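Local atomic coordinates of mevalonate kinase, putative (Leishmania major, PDB entry 2HFS), a protein that probably catalyses the ATP-dependent phosphorylation of (R)-mevalonate to (R)-5-phosphomevalonate, the first of three steps leading from mevalonate to isopentenyl diphosphate. Residues 28-33 and 168-173; 57-62 and 97-102; 188-193 and 293-298. All coordinates share one frame; numbering follows the deposited sequence.

Interaction 1: 28-33 and 168-173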
# COMPACT_ATOMS: atom_id res chain seq x y z
N HIS A 28 5.74 -3.34 11.46
CA HIS A 28 6.21 -3.16 12.84
C HIS A 28 7.64 -3.60 13.14
O HIS A 28 8.42 -2.84 13.73
CB HIS A 28 5.19 -3.74 13.84
CG HIS A 28 3.91 -2.98 13.87
ND1 HIS A 28 3.80 -1.74 14.46
CD2 HIS A 28 2.70 -3.25 13.33
CE1 HIS A 28 2.58 -1.28 14.30
NE2 HIS A 28 1.89 -2.17 13.60
N PHE A 29 8.01 -4.81 12.73
CA PHE A 29 9.37 -5.31 12.98
C PHE A 29 10.42 -4.58 12.14
O PHE A 29 11.59 -4.43 12.55
CB PHE A 29 9.43 -6.81 12.74
CG PHE A 29 8.61 -7.60 13.72
CD1 PHE A 29 7.42 -8.21 13.33
CD2 PHE A 29 9.01 -7.72 15.06
CE1 PHE A 29 6.65 -8.93 14.25
CE2 PHE A 29 8.25 -8.46 15.98
CZ PHE A 29 7.06 -9.06 15.57
N VAL A 30 9.98 -4.10 10.98
CA VAL A 30 10.81 -3.28 10.10
C VAL A 30 11.31 -1.99 10.78
O VAL A 30 12.43 -1.53 10.51
CB VAL A 30 10.03 -2.95 8.79
CG1 VAL A 30 8.79 -2.07 9.09
CG2 VAL A 30 10.94 -2.31 7.76
N VAL A 31 10.48 -1.41 11.64
CA VAL A 31 10.84 -0.24 12.44
C VAL A 31 12.11 -0.51 13.27
O VAL A 31 12.87 0.41 13.56
CB VAL A 31 9.65 0.18 13.34
CG1 VAL A 31 10.02 1.27 14.35
CG2 VAL A 31 8.48 0.63 12.47
N HIS A 32 12.33 -1.79 13.60
CA HIS A 32 13.43 -2.19 14.47
C HIS A 32 14.56 -2.89 13.72
O HIS A 32 15.44 -3.51 14.33
CB HIS A 32 12.89 -3.03 15.63
CG HIS A 32 11.89 -2.28 16.45
ND1 HIS A 32 12.23 -1.67 17.64
CD2 HIS A 32 10.59 -1.97 16.22
CE1 HIS A 32 11.16 -1.05 18.13
NE2 HIS A 32 10.17 -1.20 17.28
N GLY A 33 14.52 -2.77 12.39
CA GLY A 33 15.65 -3.14 11.54
C GLY A 33 15.47 -4.42 10.76
O GLY A 33 16.39 -4.86 10.08
N ILE A 168 8.79 -6.05 -3.28
CA ILE A 168 9.82 -5.09 -2.88
C ILE A 168 10.33 -5.42 -1.49
O ILE A 168 9.55 -5.54 -0.55
CB ILE A 168 9.25 -3.66 -2.93
CG1 ILE A 168 8.89 -3.30 -4.38
CG2 ILE A 168 10.23 -2.63 -2.29
CD1 ILE A 168 8.32 -1.92 -4.58
N LEU A 169 11.65 -5.55 -1.39
CA LEU A 169 12.32 -5.73 -0.12
C LEU A 169 12.57 -4.37 0.51
O LEU A 169 13.18 -3.49 -0.11
CB LEU A 169 13.64 -6.49 -0.31
CG LEU A 169 14.33 -7.12 0.90
CD1 LEU A 169 13.50 -8.28 1.47
CD2 LEU A 169 15.73 -7.60 0.49
N TYR A 170 12.08 -4.20 1.73
CA TYR A 170 12.04 -2.92 2.43
C TYR A 170 12.72 -3.06 3.78
O TYR A 170 12.33 -3.89 4.60
CB TYR A 170 10.58 -2.46 2.55
CG TYR A 170 10.14 -1.52 3.68
CD1 TYR A 170 8.91 -1.72 4.30
CD2 TYR A 170 10.90 -0.42 4.08
CE1 TYR A 170 8.45 -0.89 5.30
CE2 TYR A 170 10.45 0.44 5.09
CZ TYR A 170 9.22 0.19 5.69
OH TYR A 170 8.73 1.01 6.69
N ARG A 171 13.77 -2.27 3.99
CA ARG A 171 14.46 -2.28 5.28
C ARG A 171 15.07 -0.92 5.63
O ARG A 171 15.46 -0.16 4.75
CB ARG A 171 15.53 -3.38 5.33
CG ARG A 171 16.65 -3.26 4.33
CD ARG A 171 17.74 -4.31 4.51
NE ARG A 171 18.53 -4.07 5.72
CZ ARG A 171 19.32 -4.96 6.30
NH1 ARG A 171 19.43 -6.19 5.82
NH2 ARG A 171 20.00 -4.63 7.39
N ARG A 172 15.14 -0.64 6.92
CA ARG A 172 15.88 0.51 7.43
C ARG A 172 17.39 0.21 7.48
O ARG A 172 17.89 -0.38 8.44
CB ARG A 172 15.34 0.93 8.79
CG ARG A 172 14.35 2.08 8.73
CD ARG A 172 12.89 1.68 8.71
NE ARG A 172 12.06 2.73 9.31
CZ ARG A 172 10.74 2.69 9.38
NH1 ARG A 172 10.07 1.65 8.89
NH2 ARG A 172 10.07 3.69 9.94
N GLN A 173 18.08 0.62 6.41
CA GLN A 173 19.50 0.36 6.16
C GLN A 173 20.11 1.58 5.44
O GLN A 173 19.51 2.09 4.49
CB GLN A 173 19.64 -0.89 5.28
CG GLN A 173 21.04 -1.16 4.68
CD GLN A 173 21.82 -2.23 5.42
OE1 GLN A 173 21.50 -2.57 6.56
NE2 GLN A 173 22.86 -2.76 4.78
O HOH W 1 14.16 -2.32 8.72
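The carbonyl oxygen of Val30, which lies beside the Arg172 side chain, accepts from two donors. Gly33 N reaches Val30 O at 3.1 Å, closing a tight turn within 28-33, while a water donates to Val30 O over 2.6 Å. That water accepts the backbone N-H of Arg172, its oxygen 2.7 Å from Arg172 N. It is the polar bridge between loop and strand, which share no direct hydrogen bond. The turn ends on a glycine whose backbone angles would jam a side chain against the preceding carbonyl.

Apolar contact comes from the Val30 branches. CG1 sits between the backbone N and the carbonyl carbon (chi1 65°), which leaves CG2 anti to N and poised over the ring of Tyr170. This is a CH-pi contact, with Val30 CG2 3.7 Å from the Tyr170 ring centroid and only 12° off the ring normal. Val30 CG1 lies near the hydroxyl end of the ring, 3.9 Å from Tyr170 OH, and about as close to Arg172 NH1. The Arg172 chain is bent at chi2 (96°), which places CD 3.7 Å from Val30 O; its far end lies alongside Val31, the two side chains pointing the same way. Val31 CA lies over one face of the guanidinium, offset toward the rim, and Arg172 NH1 is 4.0 Å from Val31 CG2.

Strand 166-172 is flanked by 36-52 and 177-182, through backbone bonds of Tyr170 to Ala36 and of Arg171 to Val178, and the Tyr170 ring also meets Phe179. The 3-10 turn, in the loop between strands 17-25 and 36-52, joins the end of this strand of the mixed sheet to helix 201-214, where His28 packs against Val204, Val205 and Val208 and Val31 touches His209.

Interaction 2: 57-62 and 97-102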
# COMPACT_ATOMS: atom_id res chain seq x y z
N GLY A 57 -5.94 27.44 -10.46
CA GLY A 57 -5.88 26.30 -9.56
C GLY A 57 -6.22 24.94 -10.14
O GLY A 57 -6.33 24.75 -11.36
N LEU A 58 -6.39 23.98 -9.23
CA LEU A 58 -6.57 22.58 -9.58
C LEU A 58 -7.99 22.16 -9.23
O LEU A 58 -8.38 22.13 -8.06
CB LEU A 58 -5.54 21.71 -8.82
CG LEU A 58 -5.54 20.20 -9.06
CD1 LEU A 58 -5.11 19.89 -10.49
CD2 LEU A 58 -4.64 19.48 -8.04
N GLN A 59 -8.76 21.81 -10.26
CA GLN A 59 -10.13 21.35 -10.05
C GLN A 59 -10.15 19.83 -9.97
O GLN A 59 -9.76 19.17 -10.93
CB GLN A 59 -11.03 21.80 -11.21
CG GLN A 59 -11.00 23.30 -11.52
CD GLN A 59 -11.15 24.19 -10.29
OE1 GLN A 59 -12.03 23.96 -9.45
NE2 GLN A 59 -10.29 25.19 -10.17
N VAL A 60 -10.57 19.28 -8.83
CA VAL A 60 -10.50 17.82 -8.65
C VAL A 60 -11.83 17.15 -8.83
O VAL A 60 -12.82 17.49 -8.15
CB VAL A 60 -9.91 17.40 -7.27
CG1 VAL A 60 -9.89 15.85 -7.13
CG2 VAL A 60 -8.52 17.94 -7.08
N ASP A 61 -11.83 16.18 -9.73
CA ASP A 61 -13.00 15.36 -10.01
C ASP A 61 -12.63 13.93 -9.63
O ASP A 61 -12.12 13.15 -10.44
CB ASP A 61 -13.39 15.52 -11.48
CG ASP A 61 -14.61 14.71 -11.89
OD1 ASP A 61 -15.39 14.22 -11.01
OD2 ASP A 61 -14.86 14.54 -13.11
N ASP A 62 -12.85 13.63 -8.35
CA ASP A 62 -12.39 12.40 -7.73
C ASP A 62 -13.46 11.33 -7.85
O ASP A 62 -14.49 11.36 -7.12
CB ASP A 62 -12.03 12.67 -6.25
CG ASP A 62 -11.22 11.54 -5.63
OD1 ASP A 62 -11.24 10.40 -6.16
OD2 ASP A 62 -10.55 11.72 -4.58
N GLY A 97 -5.46 27.06 -14.94
CA GLY A 97 -5.36 25.96 -14.00
C GLY A 97 -5.42 24.63 -14.71
O GLY A 97 -5.13 24.53 -15.91
N LEU A 98 -5.81 23.60 -13.95
CA LEU A 98 -5.93 22.25 -14.47
C LEU A 98 -7.23 21.61 -13.98
O LEU A 98 -7.66 21.82 -12.84
CB LEU A 98 -4.75 21.37 -14.00
CG LEU A 98 -3.32 21.71 -14.46
CD1 LEU A 98 -2.28 20.81 -13.79
CD2 LEU A 98 -3.15 21.63 -15.97
N LYS A 99 -7.84 20.82 -14.84
CA LYS A 99 -8.88 19.91 -14.40
C LYS A 99 -8.23 18.55 -14.21
O LYS A 99 -7.53 18.08 -15.10
CB LYS A 99 -10.01 19.85 -15.43
CG LYS A 99 -10.98 21.03 -15.31
CD LYS A 99 -11.99 21.08 -16.45
CE LYS A 99 -13.26 20.36 -16.13
NZ LYS A 99 -14.28 20.57 -17.21
N MSE A 100 -8.49 17.95 -13.05
CA MSE A 100 -7.92 16.67 -12.65
C MSE A 100 -9.06 15.65 -12.56
O MSE A 100 -10.05 15.86 -11.84
CB MSE A 100 -7.23 16.84 -11.30
CG MSE A 100 -6.41 15.64 -10.84
SE MSE A 100 -5.53 15.98 -9.10
CE MSE A 100 -4.81 14.22 -8.92
N PHE A 101 -8.94 14.55 -13.30
CA PHE A 101 -9.89 13.45 -13.13
C PHE A 101 -9.19 12.29 -12.44
O PHE A 101 -8.11 11.89 -12.87
CB PHE A 101 -10.45 13.01 -14.48
CG PHE A 101 -11.38 11.83 -14.39
CD1 PHE A 101 -12.75 12.02 -14.17
CD2 PHE A 101 -10.89 10.53 -14.51
CE1 PHE A 101 -13.62 10.94 -14.08
CE2 PHE A 101 -11.76 9.42 -14.42
CZ PHE A 101 -13.12 9.63 -14.20
N ILE A 102 -9.75 11.78 -11.34
CA ILE A 102 -9.11 10.63 -10.65
C ILE A 102 -9.96 9.37 -10.74
O ILE A 102 -11.13 9.39 -10.32
CB ILE A 102 -8.75 10.90 -9.16
CG1 ILE A 102 -8.36 12.35 -8.89
CG2 ILE A 102 -7.65 9.93 -8.70
CD1 ILE A 102 -8.11 12.62 -7.41
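Met100, a selenomethionine here, runs its side chain past Leu58 and Val60. Its CB lies 3.5 Å from Gln59 O and also touches Leu58 CD1. CG is anti to the backbone N (chi1 -172°), and the chain stays extended beyond it, carrying the selenium out from the sheet. There Met100 SE meets Leu58 CD2 at 3.8 Å and, a little more loosely, Val60 CG2; the Val60 and Met100 side chains lie alongside each other and point the same way. The methyl CE leads away from strand 58-62. Met100 also packs against His82 of helix 70-88 and Phe122 of helix 114-130.

The backbones beneath form a parallel ladder of five hydrogen bonds in regular alternation. Gln59 and Asp61 each use both N-H and C=O, bonding to the residues before and after their partner on strand 97-103: Gln59 N to Leu98 O and Asp61 N to Met100 O, both at 2.8 Å, are answered by Met100 N to Gln59 O and Ile102 N to Asp61 O. Helix 70-88 connects the two strands, which makes this the strand pair of a beta-alpha-beta unit. The ladder begins at Gly57, whose O accepts Leu98 N.

On the face that carries Met100, Ile102 CD1 wedges between two residues of the other strand, 3.7 Å from Val60 CG1 and 3.7 Å from Asp62 CG. Leu58 CD1 meanwhile rests on Leu98 CB. The carboxylate of Asp62 has its main partner elsewhere, in a salt bridge with Arg64. On the reverse face Asp61 OD2 comes to the rim of Phe101, in the ring plane and 3.5 Å from CD1, with the carboxylate and ring planes 83° apart. The weakly positive C-H edge of the ring would be a tolerable neighbour for the carboxylate, while Asp61 OD1 accepts from Gln63 NE2.

Interaction 3: 188-193 and 293-298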
# COMPACT_ATOMS: atom_id res chain seq x y z
N LEU A 188 0.47 -13.91 -7.69
CA LEU A 188 -0.10 -14.01 -6.36
C LEU A 188 -1.58 -13.61 -6.46
O LEU A 188 -1.89 -12.50 -6.83
CB LEU A 188 0.61 -13.02 -5.41
CG LEU A 188 1.85 -13.34 -4.58
CD1 LEU A 188 2.74 -14.38 -5.14
CD2 LEU A 188 2.62 -12.14 -4.09
N TYR A 189 -2.45 -14.54 -6.10
CA TYR A 189 -3.87 -14.32 -6.04
C TYR A 189 -4.24 -13.92 -4.59
O TYR A 189 -4.22 -14.77 -3.69
CB TYR A 189 -4.62 -15.58 -6.49
CG TYR A 189 -4.43 -15.93 -7.96
CD1 TYR A 189 -3.54 -16.94 -8.35
CD2 TYR A 189 -5.16 -15.29 -8.96
CE1 TYR A 189 -3.37 -17.27 -9.70
CE2 TYR A 189 -5.00 -15.62 -10.31
CZ TYR A 189 -4.10 -16.61 -10.66
OH TYR A 189 -3.93 -16.93 -12.00
N LEU A 190 -4.54 -12.63 -4.38
CA LEU A 190 -4.80 -12.09 -3.05
C LEU A 190 -6.26 -11.79 -2.78
O LEU A 190 -6.99 -11.31 -3.67
CB LEU A 190 -3.97 -10.80 -2.84
CG LEU A 190 -2.44 -10.89 -2.96
CD1 LEU A 190 -1.77 -9.54 -2.70
CD2 LEU A 190 -1.90 -11.94 -2.01
N VAL A 191 -6.70 -12.04 -1.55
CA VAL A 191 -7.98 -11.49 -1.08
C VAL A 191 -7.58 -10.50 0.02
O VAL A 191 -6.91 -10.87 0.97
CB VAL A 191 -8.95 -12.55 -0.50
CG1 VAL A 191 -10.23 -11.89 -0.06
CG2 VAL A 191 -9.28 -13.63 -1.52
N VAL A 192 -7.93 -9.23 -0.16
CA VAL A 192 -7.64 -8.25 0.87
C VAL A 192 -8.95 -7.81 1.48
O VAL A 192 -9.94 -7.61 0.76
CB VAL A 192 -6.85 -7.04 0.32
CG1 VAL A 192 -6.53 -6.04 1.46
CG2 VAL A 192 -5.57 -7.50 -0.40
N VAL A 193 -8.98 -7.68 2.80
CA VAL A 193 -10.25 -7.45 3.52
C VAL A 193 -10.15 -6.20 4.39
O VAL A 193 -9.21 -6.07 5.18
CB VAL A 193 -10.61 -8.68 4.39
CG1 VAL A 193 -11.88 -8.45 5.17
CG2 VAL A 193 -10.72 -9.95 3.56
N VAL A 293 -4.76 -9.61 4.67
CA VAL A 293 -4.46 -10.15 3.35
C VAL A 293 -4.43 -11.68 3.43
O VAL A 293 -3.88 -12.24 4.38
CB VAL A 293 -3.13 -9.58 2.79
CG1 VAL A 293 -1.93 -9.86 3.75
CG2 VAL A 293 -2.86 -10.15 1.44
N ALA A 294 -5.03 -12.33 2.44
CA ALA A 294 -5.00 -13.80 2.36
C ALA A 294 -4.36 -14.17 1.03
O ALA A 294 -4.56 -13.47 0.03
CB ALA A 294 -6.42 -14.36 2.45
N LEU A 295 -3.58 -15.26 1.03
CA LEU A 295 -3.02 -15.79 -0.22
C LEU A 295 -3.82 -17.00 -0.69
O LEU A 295 -4.01 -17.95 0.06
CB LEU A 295 -1.55 -16.18 -0.05
CG LEU A 295 -0.82 -16.79 -1.25
CD1 LEU A 295 -0.58 -15.76 -2.40
CD2 LEU A 295 0.49 -17.38 -0.79
N ALA A 296 -4.26 -16.96 -1.94
CA ALA A 296 -5.03 -18.07 -2.53
C ALA A 296 -4.12 -18.85 -3.48
O ALA A 296 -3.16 -18.29 -4.02
CB ALA A 296 -6.26 -17.54 -3.28
N ALA A 297 -4.43 -20.12 -3.71
CA ALA A 297 -3.58 -20.97 -4.56
C ALA A 297 -3.85 -20.74 -6.04
O ALA A 297 -3.00 -21.05 -6.89
CB ALA A 297 -3.75 -22.45 -4.21
N SER A 298 -5.03 -20.20 -6.34
CA SER A 298 -5.49 -19.99 -7.70
C SER A 298 -6.63 -18.97 -7.69
O SER A 298 -7.02 -18.50 -6.62
CB SER A 298 -6.00 -21.30 -8.28
OG SER A 298 -7.15 -21.74 -7.58
O HOH W 2 -1.24 -17.14 -5.50
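The ring of Tyr189 lies against the backbone of Ser298, whose carbonyl carbon sits 3.7 Å above one face, displaced toward the rim. The closest approach is Tyr189 CD1 to Ser298 CA, also 3.7 Å, and Ala297 O comes in obliquely. CG stands anti to the carbonyl carbon (chi1 -66°), beside the backbone N; the ring lies by Ser298, just before helix 299-312.

Just behind the ring the strands are still paired, but partly through solvent. Ala296 N donates to Tyr189 O at 2.8 Å, whereas the return link runs through a water that accepts from Tyr189 N and donates to Ala296 O. Ala296 CB lies 3.5 Å from Tyr189 O. Farther along, Val191 and Ala294 make an antiparallel hydrogen-bonded pair, with Val191 N 3.0 Å from Ala294 O and Ala294 N 2.8 Å from Val191 O.

On the other face the side chains of the two segments are aliphatic. Leu190 CD2 spans two neighbours on the other strand, 4.0 Å from Val293 CG2 and 4.1 Å from Leu295 CD1. That same Leu295 methyl also meets Leu188 CG, and Val192 CG2 touches Val293 CG2.

These are the two central strands of a four-stranded antiparallel sheet, with 280-284 beyond 291-296 and 318-324 beyond 188-194. Helix 242-258 covers the aliphatic face, through Leu242 on Leu188 and Met249 on both Val293 and Leu295. On the Tyr189 face runs helix 299-312, with Arg302 touching Tyr189 and Val191; Ser298 is its N-cap, its OG bonded to Gln301 N. An antiparallel sheet with helices packed on it is consistent with the C-terminal domain of GHMP kinases.

Overall arrangement
Interaction 3 is the buried contact, a largely apolar antiparallel strand pair at the centre of its own four-stranded sheet. Interactions 1 and 2 are partly buried and both reach the mixed sheet, but on opposite sides of the chain's centre, their own centres 36 Å apart; along the sequence 57-62 and 97-102 lie inside the span closed by 28-33 and 168-173. Their chemistry differs: parallel strands in interaction 2 are joined by direct backbone bonds, whereas the loop and strand of interaction 1 rely on a water and a CH-pi contact. Interaction 3 uses both direct bonds and a water. Its nearest atoms are about 9 Å from those of interaction 1.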